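Local coordinates for hydrolase, haloacid dehalogenase-like family (Porphyromonas gingivalis, PDB 2I6X), which is predicted to be a hydrolase of the haloacid dehalogenase (HAD) superfamily, with no established substrate, at residues Ala178-Ala181 against Thr182-Leu186; Val140-Ser143 against Cys144-Gly147. All coordinates share one frame; numbering follows the deposited sequence. Where two conformers were deposited one is given.

Both contacts are local, each within one continuous piece of chain of the HAD-type parallel sheet domain. Contact 2 comes first in sequence, where the outermost strand 139-142 runs into the short helix 143-146. Contact 1 lies on helix 177-185, which crosses between strands 170-173 and 189-191. Their centres are 18 Å apart and their nearest atoms about 9 Å. Helix 153-163 links them: Y141 and M146 pack on it, and so do T182 and A183. By family resemblance, both probably lie beside the loops framing the active site: N179 bonds D174 after strand 170-173, and Y141 and S143 pair with S111 ending strand 106-111. No residue of either contact is known to be catalytic.

Contact 1 (Ala178-Ala181 against Thr182-Leu186); sequences ANVA and TAERL
T182, A183, E184 and R185 each give their backbone N-H to the carbonyl four places earlier, that of A178, N179, V180 and A181 in turn, as a regular alpha helix requires. This is helix 177-185, the crossover helix of a beta-alpha-beta unit between strands 170-173 and 189-191 of the HAD-type fold. The straightest of the four bonds runs from E184 N to V180 O, with an N-H...O angle of 170°. The E184 side chain starts beside the same carbonyl, CG lying 3.5 Å from V180 O, then bends at chi2 so that OE2 turns to the hydroxyl of T190 on strand 189-191.

R185 was modelled in two conformers, so the placement of its guanidinium is tentative. In the one described here, a bend at chi3 (-113°) turns the group back along the helix, and one face lies against the A181 backbone, with the carbonyl O of A181 3.6 Å above the plane and offset toward the rim. NH1 reaches 3.8 Å from the A181 CB. In this conformer a water in plane at the guanidinium edge accepts from R185 NH2 at 3.1 Å; the same water donates to the A178 carbonyl O at 2.7 Å, an oxygen that also takes T182 N.

Further out, T182 and A183 turn a buried side of the helix to F156 of helix 153-163, and the amide ND2 of N179 is hydrogen-bonded to D174 OD2 in the loop that follows strand 170-173. T182 OG1 is placed anti to its own carbonyl carbon (chi1 -64°), and there it hydrogen-bonds to the carbonyl oxygen of P151.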
loop_
_atom_site.group_PDB
_atom_site.type_symbol
_atom_site.label_atom_id
_atom_site.label_comp_id
_atom_site.label_asym_id
_atom_site.label_seq_id
_atom_site.Cartn_x
_atom_site.Cartn_y
_atom_site.Cartn_z
ATOM N N ALA A 178 9.868 -9.145 2.021
ATOM C CA ALA A 178 10.724 -8.358 2.943
ATOM C C ALA A 178 9.904 -7.685 4.034
ATOM O O ALA A 178 10.332 -7.592 5.152
ATOM C CB ALA A 178 11.573 -7.313 2.171
ATOM N N ASN A 179 8.709 -7.224 3.696
ATOM C CA ASN A 179 7.777 -6.638 4.667
ATOM C C ASN A 179 7.341 -7.670 5.730
ATOM O O ASN A 179 7.379 -7.384 6.935
ATOM C CB ASN A 179 6.553 -6.067 3.919
ATOM C CG ASN A 179 6.915 -4.915 2.952
ATOM O OD1 ASN A 179 8.018 -4.365 2.987
ATOM N ND2 ASN A 179 5.955 -4.538 2.094
ATOM N N VAL A 180 6.926 -8.853 5.264
ATOM C CA VAL A 180 6.638 -10.003 6.130
ATOM C C VAL A 180 7.795 -10.407 7.040
ATOM O O VAL A 180 7.613 -10.597 8.257
ATOM C CB VAL A 180 6.156 -11.224 5.280
ATOM C CG1 VAL A 180 6.177 -12.501 6.075
ATOM C CG2 VAL A 180 4.793 -10.957 4.725
ATOM N N ALA A 181 8.988 -10.550 6.471
ATOM C CA ALA A 181 10.190 -10.851 7.272
ATOM C C ALA A 181 10.407 -9.829 8.412
ATOM O O ALA A 181 10.750 -10.204 9.524
ATOM C CB ALA A 181 11.430 -10.933 6.376
ATOM N N THR A 182 10.185 -8.547 8.144
ATOM C CA THR A 182 10.341 -7.531 9.193
ATOM C C THR A 182 9.259 -7.656 10.257
ATOM O O THR A 182 9.547 -7.491 11.448
ATOM C CB THR A 182 10.377 -6.083 8.607
ATOM O OG1 THR A 182 11.531 -5.937 7.777
ATOM C CG2 THR A 182 10.423 -5.034 9.699
ATOM N N ALA A 183 8.024 -7.942 9.845
ATOM C CA ALA A 183 6.938 -8.114 10.830
ATOM C C ALA A 183 7.142 -9.355 11.715
ATOM O O ALA A 183 6.880 -9.309 12.933
ATOM C CB ALA A 183 5.588 -8.130 10.175
ATOM N N GLU A 184 7.638 -10.439 11.119
ATOM C CA GLU A 184 8.058 -11.625 11.896
ATOM C C GLU A 184 9.104 -11.297 12.954
ATOM O O GLU A 184 8.990 -11.721 14.088
ATOM C CB GLU A 184 8.604 -12.724 10.976
ATOM C CG GLU A 184 7.499 -13.482 10.210
ATOM C CD GLU A 184 6.621 -14.385 11.109
ATOM O OE1 GLU A 184 7.020 -14.716 12.279
ATOM O OE2 GLU A 184 5.526 -14.780 10.625
ATOM N N ARG A 185 10.108 -10.527 12.550
ATOM C CA ARG A 185 11.239 -10.143 13.384
ATOM C C ARG A 185 10.736 -9.357 14.615
ATOM O O ARG A 185 11.230 -9.527 15.725
ATOM C CB ARG A 185 12.115 -9.240 12.526
ATOM C CG ARG A 185 13.575 -9.557 12.412
ATOM C CD ARG A 185 14.107 -8.723 11.240
ATOM N NE ARG A 185 14.541 -9.503 10.070
ATOM C CZ ARG A 185 14.341 -9.150 8.795
ATOM N NH1 ARG A 185 14.790 -9.935 7.813
ATOM N NH2 ARG A 185 13.667 -8.051 8.475
ATOM N N LEU A 186 9.723 -8.521 14.390
ATOM C CA LEU A 186 9.113 -7.708 15.414
ATOM C C LEU A 186 8.048 -8.412 16.270
ATOM O O LEU A 186 7.527 -7.808 17.214
ATOM C CB LEU A 186 8.547 -6.426 14.757
ATOM C CG LEU A 186 9.676 -5.524 14.232
ATOM C CD1 LEU A 186 9.094 -4.363 13.457
ATOM C CD2 LEU A 186 10.642 -5.056 15.369
HETATM O O HOH W 1 13.040 -7.664 5.491
#

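Contact 2 (Val140-Ser143 against Cys144-Gly147); sequences VYAS and CQMG
The Y141 ring meets M146, a selenomethionine, at its edge: SE lies 5.4 Å from the ring centroid and 82° off the ring normal, a Met-aromatic contact made in its selenium form. The terminal CE sits 3.7 Å from Y141 CD1, and SE also touches Y141 CB at 3.7 Å. With chi3 at 85° the M146 chain bends at its end, carrying CE round to the ring while CG stays near the A142 carbonyl. Beyond the two segments, Y141 packs on F108 and L110 of the neighbouring strand 106-111 and on M159 of helix 153-163, where D162 OD2 bonds its hydroxyl.

The other flat group, the Q145 amide, lies alongside A142, with OE1 3.6 Å from A142 CB. OE1 accepts a hydrogen bond from a water that also donates to V140 O and accepts from A142 N, each at 2.8 Å. This one water thus joins the strand backbone to the side chain of the helix; held by V140 O and A142 N, it offers OE1 a fixed donor and so favours this turn of the amide.

All this happens where strand 139-142, an outer strand of the HAD-type parallel sheet, gives way to the short helix 143-146. A142 is the N-cap residue; its carbonyl O takes Q145 N at 2.8 Å, with the donor well above the carbonyl plane, plus a weak bond from M146 N. The next carbonyl, S143 O, receives M146 N at 3.0 Å and a weak bond from G147 N, and at G147 the chain leaves the helix with positive phi. From S143, OG is hydrogen-bonded to E53 O and to T113 N.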
loop_
_atom_site.group_PDB
_atom_site.type_symbol
_atom_site.label_atom_id
_atom_site.label_comp_id
_atom_site.label_asym_id
_atom_site.label_seq_id
_atom_site.Cartn_x
_atom_site.Cartn_y
_atom_site.Cartn_z
ATOM N N VAL A 140 -4.837 4.698 8.971
ATOM C CA VAL A 140 -4.009 4.477 7.797
ATOM C C VAL A 140 -2.572 4.969 8.031
ATOM O O VAL A 140 -2.328 6.137 8.374
ATOM C CB VAL A 140 -4.655 5.144 6.553
ATOM C CG1 VAL A 140 -3.731 5.083 5.344
ATOM C CG2 VAL A 140 -5.992 4.449 6.242
ATOM N N TYR A 141 -1.638 4.040 7.864
ATOM C CA TYR A 141 -0.229 4.313 7.929
ATOM C C TYR A 141 0.365 4.239 6.519
ATOM O O TYR A 141 0.570 3.143 5.947
ATOM C CB TYR A 141 0.465 3.376 8.947
ATOM C CG TYR A 141 -0.070 3.565 10.372
ATOM C CD1 TYR A 141 0.339 4.652 11.168
ATOM C CD2 TYR A 141 -1.006 2.664 10.917
ATOM C CE1 TYR A 141 -0.173 4.829 12.459
ATOM C CE2 TYR A 141 -1.508 2.826 12.216
ATOM C CZ TYR A 141 -1.101 3.898 12.980
ATOM O OH TYR A 141 -1.633 4.044 14.256
ATOM N N ALA A 142 0.646 5.419 5.968
ATOM C CA ALA A 142 1.106 5.543 4.579
ATOM C C ALA A 142 2.521 6.071 4.525
ATOM O O ALA A 142 2.784 7.164 5.016
ATOM C CB ALA A 142 0.182 6.475 3.792
ATOM N N SER A 143 3.413 5.305 3.901
ATOM C CA SER A 143 4.826 5.652 3.803
ATOM C C SER A 143 5.101 7.133 3.502
ATOM O O SER A 143 5.851 7.788 4.228
ATOM C CB SER A 143 5.513 4.755 2.771
ATOM O OG SER A 143 5.034 5.023 1.475
ATOM N N CYS A 144 4.473 7.669 2.462
ATOM C CA CYS A 144 4.717 9.064 2.057
ATOM C C CYS A 144 4.188 10.094 3.053
ATOM O O CYS A 144 4.643 11.237 3.052
ATOM C CB CYS A 144 4.184 9.354 0.634
ATOM S SG CYS A 144 2.412 8.999 0.376
ATOM N N GLN A 145 3.238 9.706 3.901
ATOM C CA GLN A 145 2.791 10.632 4.946
ATOM C C GLN A 145 3.740 10.609 6.151
ATOM O O GLN A 145 3.747 11.521 6.950
ATOM C CB GLN A 145 1.349 10.324 5.372
ATOM C CG GLN A 145 0.357 10.434 4.225
ATOM C CD GLN A 145 -1.107 10.241 4.632
ATOM O OE1 GLN A 145 -1.485 9.251 5.281
ATOM N NE2 GLN A 145 -1.943 11.193 4.227
HETATM N N MSE A 146 4.544 9.558 6.273
HETATM C CA MSE A 146 5.275 9.327 7.495
HETATM C C MSE A 146 6.761 9.656 7.358
HETATM O O MSE A 146 7.465 9.803 8.351
HETATM C CB MSE A 146 5.065 7.884 7.938
HETATM C CG MSE A 146 3.628 7.553 8.286
HETATM SE SE MSE A 146 3.336 5.627 8.468
HETATM C CE MSE A 146 3.901 5.432 10.343
ATOM N N GLY A 147 7.217 9.793 6.118
ATOM C CA GLY A 147 8.631 9.892 5.832
ATOM C C GLY A 147 9.388 8.598 6.138
ATOM O O GLY A 147 10.573 8.651 6.447
HETATM O O HOH W 2 -0.271 7.704 7.290
#